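Local coordinates for glycosaminoglycan xylosylkinase (Hydra vulgaris, PDB 5XOM), which probably phosphorylates xylose in the glycosaminoglycan linkage region of proteoglycans, as a sugar kinase of the Fam20 family, at residues A134-F139 with P151-R156; L145-A150 with V292-N297; K299-P304 with L362-R367. All blocks are in the same frame, centred on the assembly; numbering follows the deposited sequence.

Contact 1: residues A134-F139 with P151-R156; sequences AEIAAF and PPVVGR
Val-153 and Phe-139 carry most of this interface, with Ile-136 beside them. It is where a helix packs on the edge of the N-lobe sheet of a kinase fold: helix 132-144 probably corresponds to helix C of protein kinases, and strand 153-159 is an outermost strand of the five-stranded antiparallel sheet. The axes of 134-139 and 153-156 approach to 7.5 Å and run in roughly opposing senses, at 143°. The CB of Val-153 is directed at the helix and both methyls touch it: CG2 meets Phe-139 CB at 3.7 Å, and CG1 touches Ile-136 CG1, also at 3.7 Å. A chi1 of 156° sets CG of Phe-139 anti to the backbone N, on the side of residues 151-153. One ring face is covered by the backbone where the strand begins, with Pro-152 CA 3.8 Å from the ring centroid in a CH-pi contact and Val-153 N over the same face, both offset toward the rim. An alanine at Phe-139 would keep the touch on Val-153 CG2 but would probably open a gap over Pro-152 CA, leaving the start of the strand without its aromatic cover. Glu-135 lends mainly backbone here, its carboxylate being turned to Lys-111 in a salt bridge reminiscent of the Lys-Glu pair of protein kinases. Farther along the strand, Ile-136 CD1 comes down on the backbone of Gly-155, 3.6 Å from CA.

Contact 2: residues L145-A150 with V292-N297; sequences LGFYRA and VIHLDN
His-294, the centre of an inverse gamma turn, docks on Arg-149 and Phe-147 in the loop that leads from helix 132-144 to strand 153-159. In kinase terms this probably corresponds to the loop between helix C and strand beta4 held against the C-lobe, and 292-297 probably corresponds to the stretch entering the DFG region, with Asp-296 in the place of its aspartate. One backbone bond joins the loops: His-294 N donates to Arg-149 O at 2.8 Å (155°), coming from well above the carbonyl plane. The imidazole is then fixed from several directions. Arg-149 CB lies over one face, 4.1 Å from the ring centroid. At the ring edge, His-294 CE1 comes within 3.9 Å of Phe-147 CD2, and the two rings form an offset edge-to-face pair, the edge of His-294 turned to the face of Phe-147 with planes at 88°. Outside the loops, ND1 is bonded to Asp-142 and NE2 to Thr-266, while the ring also stacks with Phe-269, so both nitrogens of this buried histidine have partners. Arg-149 is extended from CG to NE; its NE bonds Phe-147 O at 3.2 Å, and Phe-147 CD1 lies above the centre of the guanidinium. NH1 makes a salt bridge with Asp-265 and also reaches the other segment through water 1, which accepts from NH1 at 2.9 Å and donates to Val-292 O at 2.8 Å. Ala-150 CB packs 4.1 Å from His-294 CB. Asn-297, whose OD1 is taken by Arg-278, gives its ND2 to His-294 O at 2.9 Å.

Contact 3: residues K299-P304 with L362-R367; sequences KSFGNP and LALDRR
Pro-304 O takes a nearly straight bond from Arg-366 NH2, at 2.7 Å and 159°, with the oxygen close to the guanidinium plane. Water 3 repeats the link at the same group, accepting from Arg-366 NH1 and donating to Pro-304 O at 2.7 Å. Ala-363 CB sits 3.4 Å from Pro-304 O. One residue back, Asn-303 O receives a weak bond from Arg-367 NH2 at 3.1 Å, and water 2, held by Arg-367 NH1 at 2.8 Å, adds a long, weak one. On the apolar side the edge of the Phe-301 ring faces Leu-364, CE1 lying 4.2 Å from CD2, and the two side chains cross at about a right angle. All this lies in the C-lobe of the kinase fold, where the loop following the probable DFG-like region runs over the long helix 358-382. Ala-363 CB also lies 3.6 Å above the centre of the Arg-367 guanidinium, one turn along the same helix. Arg-366 is extended to CD and bends at chi3 (67°), which places its NE. Asp-307 makes salt bridges with both arginines, OD1 to Arg-366 NE and OD2 to Arg-367 NE, and Leu-272 O accepts from Arg-367 NH1.

Helix 132-144 ties the set together. Contacts 1 and 2 lie about 11 Å apart, centre to centre, and meet directly: Glu-135 OE1 is 3.2 Å from Asn-297 N, a probable hydrogen bond, and Pro-151 CD packs 3.5 Å from His-294 O. Contacts 1 and 3 are about 16 Å apart between centres, yet Ala-137 CB reaches Phe-301 CE2 at 3.8 Å. Contacts 2 and 3, about 17 Å apart between centres, are neighbours through the sequence, 292-297 leading almost directly into 299-304. With Glu-135 paired to Lys-111 and lying against Asp-296, the junction of contacts 1 and 2 probably borders the nucleotide site, as in related kinases.

Contact 1: residues A134-F139 with P151-R156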
loop_
_atom_site.group_PDB
_atom_site.type_symbol
_atom_site.label_atom_id
_atom_site.label_comp_id
_atom_site.label_asym_id
_atom_site.label_seq_id
_atom_site.Cartn_x
_atom_site.Cartn_y
_atom_site.Cartn_z
ATOM N N ALA A 134 -11.521 -3.010 23.595
ATOM C CA ALA A 134 -12.146 -1.895 22.895
ATOM C C ALA A 134 -11.134 -1.136 22.047
ATOM O O ALA A 134 -11.466 -0.684 20.944
ATOM C CB ALA A 134 -12.817 -0.955 23.897
ATOM N N GLU A 135 -9.897 -0.984 22.541
ATOM C CA GLU A 135 -8.861 -0.327 21.747
ATOM C C GLU A 135 -8.611 -1.084 20.451
ATOM O O GLU A 135 -8.452 -0.472 19.390
ATOM C CB GLU A 135 -7.551 -0.206 22.540
ATOM C CG GLU A 135 -7.575 0.785 23.705
ATOM C CD GLU A 135 -7.387 2.252 23.291
ATOM O OE1 GLU A 135 -7.540 2.596 22.095
ATOM O OE2 GLU A 135 -7.080 3.071 24.184
ATOM N N ILE A 136 -8.563 -2.417 20.522
ATOM C CA ILE A 136 -8.346 -3.227 19.326
ATOM C C ILE A 136 -9.499 -3.051 18.347
ATOM O O ILE A 136 -9.293 -2.805 17.154
ATOM C CB ILE A 136 -8.156 -4.704 19.711
ATOM C CG1 ILE A 136 -6.926 -4.854 20.607
ATOM C CG2 ILE A 136 -8.009 -5.567 18.463
ATOM C CD1 ILE A 136 -6.869 -6.165 21.326
ATOM N N ALA A 137 -10.734 -3.178 18.840
ATOM C CA ALA A 137 -11.893 -3.059 17.964
ATOM C C ALA A 137 -11.996 -1.659 17.372
ATOM O O ALA A 137 -12.301 -1.501 16.186
ATOM C CB ALA A 137 -13.165 -3.423 18.721
ATOM N N ALA A 138 -11.727 -0.628 18.178
ATOM C CA ALA A 138 -11.832 0.740 17.679
ATOM C C ALA A 138 -10.795 1.018 16.594
ATOM O O ALA A 138 -11.076 1.731 15.626
ATOM C CB ALA A 138 -11.677 1.729 18.834
ATOM N N PHE A 139 -9.592 0.461 16.732
ATOM C CA PHE A 139 -8.579 0.692 15.712
ATOM C C PHE A 139 -8.980 0.068 14.378
ATOM O O PHE A 139 -8.896 0.721 13.333
ATOM C CB PHE A 139 -7.225 0.161 16.184
ATOM C CG PHE A 139 -6.289 -0.174 15.068
ATOM C CD1 PHE A 139 -5.757 0.820 14.259
ATOM C CD2 PHE A 139 -5.930 -1.491 14.830
ATOM C CE1 PHE A 139 -4.896 0.503 13.225
ATOM C CE2 PHE A 139 -5.068 -1.817 13.802
ATOM C CZ PHE A 139 -4.550 -0.820 12.997
ATOM N N PRO A 151 -4.007 5.186 15.958
ATOM C CA PRO A 151 -2.716 4.511 15.962
ATOM C C PRO A 151 -2.917 2.948 16.009
ATOM O O PRO A 151 -3.898 2.497 16.585
ATOM C CB PRO A 151 -2.020 5.002 17.227
ATOM C CG PRO A 151 -2.921 5.980 17.859
ATOM C CD PRO A 151 -4.240 5.983 17.179
ATOM N N PRO A 152 -2.000 2.229 15.399
ATOM C CA PRO A 152 -2.108 0.745 15.420
ATOM C C PRO A 152 -2.193 0.165 16.829
ATOM O O PRO A 152 -1.496 0.592 17.753
ATOM C CB PRO A 152 -0.824 0.301 14.707
ATOM C CG PRO A 152 -0.482 1.434 13.785
ATOM C CD PRO A 152 -1.102 2.708 14.334
ATOM N N VAL A 153 -3.057 -0.844 16.978
ATOM C CA VAL A 153 -3.279 -1.559 18.235
ATOM C C VAL A 153 -3.204 -3.057 17.976
ATOM O O VAL A 153 -3.776 -3.557 17.002
ATOM C CB VAL A 153 -4.645 -1.202 18.855
ATOM C CG1 VAL A 153 -4.817 -1.903 20.199
ATOM C CG2 VAL A 153 -4.811 0.318 18.987
ATOM N N VAL A 154 -2.537 -3.787 18.871
ATOM C CA VAL A 154 -2.500 -5.243 18.795
ATOM C C VAL A 154 -2.767 -5.841 20.171
ATOM O O VAL A 154 -2.362 -5.283 21.201
ATOM C CB VAL A 154 -1.152 -5.750 18.233
ATOM C CG1 VAL A 154 -0.092 -5.851 19.329
ATOM C CG2 VAL A 154 -1.339 -7.077 17.586
ATOM N N GLY A 155 -3.479 -6.970 20.182
ATOM C CA GLY A 155 -3.605 -7.755 21.386
ATOM C C GLY A 155 -2.377 -8.616 21.609
ATOM O O GLY A 155 -1.680 -9.007 20.671
ATOM N N ARG A 156 -2.085 -8.888 22.878
ATOM C CA ARG A 156 -0.920 -9.709 23.158
ATOM C C ARG A 156 -1.009 -10.316 24.547
ATOM O O ARG A 156 -1.490 -9.670 25.479
ATOM C CB ARG A 156 0.347 -8.871 23.045
ATOM C CG ARG A 156 1.603 -9.642 23.308
ATOM C CD ARG A 156 2.792 -8.845 22.800
ATOM N NE ARG A 156 4.049 -9.301 23.371
ATOM C CZ ARG A 156 5.233 -8.812 23.030
ATOM N NH1 ARG A 156 5.359 -7.848 22.111
ATOM N NH2 ARG A 156 6.338 -9.292 23.597
#

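Contact 2: residues L145-A150 with V292-N297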
loop_
_atom_site.group_PDB
_atom_site.type_symbol
_atom_site.label_atom_id
_atom_site.label_comp_id
_atom_site.label_asym_id
_atom_site.label_seq_id
_atom_site.Cartn_x
_atom_site.Cartn_y
_atom_site.Cartn_z
ATOM N N LEU A 145 -13.959 2.066 8.458
ATOM C CA LEU A 145 -14.778 3.202 8.059
ATOM C C LEU A 145 -14.014 4.237 7.244
ATOM O O LEU A 145 -14.618 5.231 6.823
ATOM C CB LEU A 145 -15.388 3.884 9.285
ATOM C CG LEU A 145 -16.333 3.081 10.173
ATOM C CD1 LEU A 145 -16.618 3.849 11.459
ATOM C CD2 LEU A 145 -17.619 2.744 9.419
ATOM N N GLY A 146 -12.718 4.034 7.007
ATOM C CA GLY A 146 -11.954 4.953 6.186
ATOM C C GLY A 146 -11.513 6.222 6.873
ATOM O O GLY A 146 -11.126 7.175 6.190
ATOM N N PHE A 147 -11.572 6.280 8.206
ATOM C CA PHE A 147 -11.084 7.460 8.914
ATOM C C PHE A 147 -9.556 7.489 8.949
ATOM O O PHE A 147 -8.945 8.535 8.718
ATOM C CB PHE A 147 -11.658 7.507 10.333
ATOM C CG PHE A 147 -13.118 7.857 10.391
ATOM C CD1 PHE A 147 -13.620 8.931 9.674
ATOM C CD2 PHE A 147 -13.992 7.112 11.164
ATOM C CE1 PHE A 147 -14.967 9.258 9.728
ATOM C CE2 PHE A 147 -15.339 7.436 11.225
ATOM C CZ PHE A 147 -15.825 8.510 10.502
ATOM N N TYR A 148 -8.928 6.348 9.252
ATOM C CA TYR A 148 -7.470 6.209 9.296
ATOM C C TYR A 148 -6.819 7.208 10.263
ATOM O O TYR A 148 -5.745 7.748 9.997
ATOM C CB TYR A 148 -6.859 6.321 7.888
ATOM C CG TYR A 148 -7.335 5.222 6.943
ATOM C CD1 TYR A 148 -6.916 3.906 7.112
ATOM C CD2 TYR A 148 -8.209 5.499 5.895
ATOM C CE1 TYR A 148 -7.353 2.899 6.270
ATOM C CE2 TYR A 148 -8.651 4.492 5.044
ATOM C CZ TYR A 148 -8.221 3.199 5.238
ATOM O OH TYR A 148 -8.663 2.200 4.401
ATOM N N ARG A 149 -7.454 7.424 11.418
ATOM C CA ARG A 149 -7.000 8.382 12.423
ATOM C C ARG A 149 -6.608 7.747 13.744
ATOM O O ARG A 149 -6.435 8.476 14.733
ATOM C CB ARG A 149 -8.085 9.414 12.689
ATOM C CG ARG A 149 -8.480 10.072 11.448
ATOM C CD ARG A 149 -9.689 10.941 11.552
ATOM N NE ARG A 149 -10.144 11.085 10.185
ATOM C CZ ARG A 149 -11.160 11.818 9.788
ATOM N NH1 ARG A 149 -11.886 12.550 10.641
ATOM N NH2 ARG A 149 -11.445 11.838 8.496
ATOM N N ALA A 150 -6.534 6.424 13.808
ATOM C CA ALA A 150 -6.223 5.717 15.038
ATOM C C ALA A 150 -4.855 5.053 14.939
ATOM O O ALA A 150 -4.562 4.418 13.920
ATOM C CB ALA A 150 -7.292 4.656 15.330
ATOM N N VAL A 292 -8.041 15.937 14.017
ATOM C CA VAL A 292 -8.346 15.306 15.298
ATOM C C VAL A 292 -8.154 13.801 15.163
ATOM O O VAL A 292 -8.670 13.175 14.228
ATOM C CB VAL A 292 -9.781 15.641 15.735
ATOM C CG1 VAL A 292 -10.109 14.999 17.092
ATOM C CG2 VAL A 292 -9.996 17.147 15.754
ATOM N N ILE A 293 -7.382 13.210 16.081
ATOM C CA ILE A 293 -7.021 11.803 15.972
ATOM C C ILE A 293 -7.826 11.004 16.982
ATOM O O ILE A 293 -8.257 11.511 18.023
ATOM C CB ILE A 293 -5.506 11.560 16.151
ATOM C CG1 ILE A 293 -5.009 12.097 17.495
ATOM C CG2 ILE A 293 -4.721 12.160 14.997
ATOM C CD1 ILE A 293 -3.563 11.750 17.777
ATOM N N HIS A 294 -8.029 9.727 16.660
ATOM C CA HIS A 294 -8.775 8.799 17.510
ATOM C C HIS A 294 -7.786 8.104 18.434
ATOM O O HIS A 294 -7.410 6.939 18.264
ATOM C CB HIS A 294 -9.560 7.815 16.669
ATOM C CG HIS A 294 -10.613 8.492 15.804
ATOM N ND1 HIS A 294 -11.137 7.895 14.656
ATOM C CD2 HIS A 294 -11.227 9.698 15.942
ATOM C CE1 HIS A 294 -12.021 8.714 14.131
ATOM N NE2 HIS A 294 -12.088 9.803 14.889
ATOM N N LEU A 295 -7.359 8.844 19.449
ATOM C CA LEU A 295 -6.380 8.368 20.418
ATOM C C LEU A 295 -7.078 8.151 21.760
ATOM O O LEU A 295 -7.924 8.957 22.167
ATOM C CB LEU A 295 -5.222 9.367 20.521
ATOM C CG LEU A 295 -4.127 9.119 21.541
ATOM C CD1 LEU A 295 -3.463 7.805 21.193
ATOM C CD2 LEU A 295 -3.118 10.257 21.447
ATOM N N ASP A 296 -6.752 7.033 22.412
ATOM C CA ASP A 296 -7.409 6.570 23.631
ATOM C C ASP A 296 -8.899 6.342 23.396
ATOM O O ASP A 296 -9.734 7.184 23.743
ATOM C CB ASP A 296 -7.202 7.557 24.786
ATOM C CG ASP A 296 -7.737 7.033 26.123
ATOM O OD1 ASP A 296 -7.433 7.658 27.165
ATOM O OD2 ASP A 296 -8.448 5.999 26.151
ATOM N N ASN A 297 -9.241 5.191 22.825
ATOM C CA ASN A 297 -10.623 4.841 22.527
ATOM C C ASN A 297 -11.146 3.739 23.441
ATOM O O ASN A 297 -12.129 3.073 23.100
ATOM C CB ASN A 297 -10.755 4.424 21.061
ATOM C CG ASN A 297 -10.105 5.412 20.112
ATOM O OD1 ASN A 297 -10.346 6.615 20.194
ATOM N ND2 ASN A 297 -9.268 4.906 19.202
HETATM O O HOH W 1 -11.318 13.543 13.341
#

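Contact 3: residues K299-P304 with L362-R367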
loop_
_atom_site.group_PDB
_atom_site.type_symbol
_atom_site.label_atom_id
_atom_site.label_comp_id
_atom_site.label_asym_id
_atom_site.label_seq_id
_atom_site.Cartn_x
_atom_site.Cartn_y
_atom_site.Cartn_z
ATOM N N LYS A 299 -12.568 3.563 26.479
ATOM C CA LYS A 299 -13.768 3.627 27.308
ATOM C C LYS A 299 -14.996 3.486 26.415
ATOM O O LYS A 299 -15.855 4.358 26.290
ATOM C CB LYS A 299 -13.796 4.915 28.121
ATOM C CG LYS A 299 -14.662 4.788 29.368
ATOM C CD LYS A 299 -13.849 4.353 30.576
ATOM C CE LYS A 299 -12.969 5.479 31.062
ATOM N NZ LYS A 299 -13.817 6.615 31.514
ATOM N N SER A 300 -15.067 2.308 25.809
ATOM C CA SER A 300 -16.086 2.006 24.825
ATOM C C SER A 300 -16.426 0.528 24.943
ATOM O O SER A 300 -15.800 -0.217 25.709
ATOM C CB SER A 300 -15.611 2.407 23.418
ATOM O OG SER A 300 -14.400 1.760 23.082
ATOM N N PHE A 301 -17.441 0.113 24.183
ATOM C CA PHE A 301 -17.962 -1.256 24.236
ATOM C C PHE A 301 -18.172 -1.709 25.683
ATOM O O PHE A 301 -17.786 -2.812 26.078
ATOM C CB PHE A 301 -17.054 -2.223 23.470
ATOM C CG PHE A 301 -16.953 -1.912 21.992
ATOM C CD1 PHE A 301 -18.000 -2.227 21.127
ATOM C CD2 PHE A 301 -15.813 -1.320 21.465
ATOM C CE1 PHE A 301 -17.913 -1.943 19.765
ATOM C CE2 PHE A 301 -15.715 -1.032 20.102
ATOM C CZ PHE A 301 -16.771 -1.341 19.252
ATOM N N GLY A 302 -18.789 -0.837 26.480
ATOM C CA GLY A 302 -19.136 -1.165 27.848
ATOM C C GLY A 302 -20.521 -1.773 27.980
ATOM O O GLY A 302 -20.746 -2.580 28.882
ATOM N N ASN A 303 -21.453 -1.423 27.078
ATOM C CA ASN A 303 -22.806 -1.964 27.159
ATOM C C ASN A 303 -23.380 -2.098 25.752
ATOM O O ASN A 303 -23.628 -1.098 25.074
ATOM C CB ASN A 303 -23.716 -1.099 28.040
ATOM C CG ASN A 303 -25.142 -1.661 28.164
ATOM O OD1 ASN A 303 -25.610 -2.468 27.348
ATOM N ND2 ASN A 303 -25.788 -1.315 29.265
ATOM N N PRO A 304 -23.615 -3.323 25.284
ATOM C CA PRO A 304 -24.085 -3.523 23.907
ATOM C C PRO A 304 -25.568 -3.249 23.720
ATOM O O PRO A 304 -26.055 -3.337 22.586
ATOM C CB PRO A 304 -23.781 -5.007 23.670
ATOM C CG PRO A 304 -23.970 -5.617 25.034
ATOM C CD PRO A 304 -23.476 -4.597 26.018
ATOM N N LEU A 362 -23.431 -6.597 16.916
ATOM C CA LEU A 362 -24.741 -6.186 16.444
ATOM C C LEU A 362 -25.120 -4.793 16.928
ATOM O O LEU A 362 -25.920 -4.118 16.279
ATOM C CB LEU A 362 -25.795 -7.221 16.858
ATOM C CG LEU A 362 -25.482 -8.560 16.184
ATOM C CD1 LEU A 362 -26.330 -9.684 16.763
ATOM C CD2 LEU A 362 -25.645 -8.447 14.656
ATOM N N ALA A 363 -24.562 -4.337 18.047
ATOM C CA ALA A 363 -24.799 -2.954 18.454
ATOM C C ALA A 363 -24.238 -1.976 17.428
ATOM O O ALA A 363 -24.820 -0.911 17.185
ATOM C CB ALA A 363 -24.189 -2.708 19.837
ATOM N N LEU A 364 -23.097 -2.325 16.822
ATOM C CA LEU A 364 -22.516 -1.525 15.740
ATOM C C LEU A 364 -23.501 -1.334 14.593
ATOM O O LEU A 364 -23.720 -0.212 14.124
ATOM C CB LEU A 364 -21.255 -2.212 15.227
ATOM C CG LEU A 364 -20.018 -2.038 16.088
ATOM C CD1 LEU A 364 -18.899 -2.861 15.504
ATOM C CD2 LEU A 364 -19.637 -0.562 16.195
ATOM N N ASP A 365 -24.086 -2.433 14.108
ATOM C CA ASP A 365 -25.018 -2.341 12.989
ATOM C C ASP A 365 -26.257 -1.555 13.376
ATOM O O ASP A 365 -26.779 -0.771 12.573
ATOM C CB ASP A 365 -25.403 -3.740 12.505
ATOM C CG ASP A 365 -24.207 -4.537 12.042
ATOM O OD1 ASP A 365 -24.240 -5.781 12.162
ATOM O OD2 ASP A 365 -23.231 -3.933 11.555
ATOM N N ARG A 366 -26.750 -1.758 14.601
ATOM C CA ARG A 366 -27.889 -0.977 15.075
ATOM C C ARG A 366 -27.561 0.509 15.110
ATOM O O ARG A 366 -28.364 1.343 14.680
ATOM C CB ARG A 366 -28.322 -1.467 16.459
ATOM C CG ARG A 366 -29.577 -0.790 16.989
ATOM C CD ARG A 366 -30.020 -1.400 18.321
ATOM N NE ARG A 366 -29.046 -1.121 19.367
ATOM C CZ ARG A 366 -28.281 -2.045 19.939
ATOM N NH1 ARG A 366 -28.391 -3.316 19.573
ATOM N NH2 ARG A 366 -27.404 -1.697 20.872
ATOM N N ARG A 367 -26.376 0.858 15.607
ATOM C CA ARG A 367 -26.039 2.268 15.747
ATOM C C ARG A 367 -25.739 2.921 14.404
ATOM O O ARG A 367 -25.930 4.133 14.253
ATOM C CB ARG A 367 -24.856 2.417 16.695
ATOM C CG ARG A 367 -25.209 2.128 18.141
ATOM C CD ARG A 367 -23.976 1.844 18.970
ATOM N NE ARG A 367 -24.349 1.248 20.247
ATOM C CZ ARG A 367 -23.497 0.638 21.065
ATOM N NH1 ARG A 367 -22.215 0.542 20.739
ATOM N NH2 ARG A 367 -23.929 0.119 22.209
HETATM O O HOH W 2 -21.124 -1.116 22.782
HETATM O O HOH W 3 -26.576 -5.399 20.905
#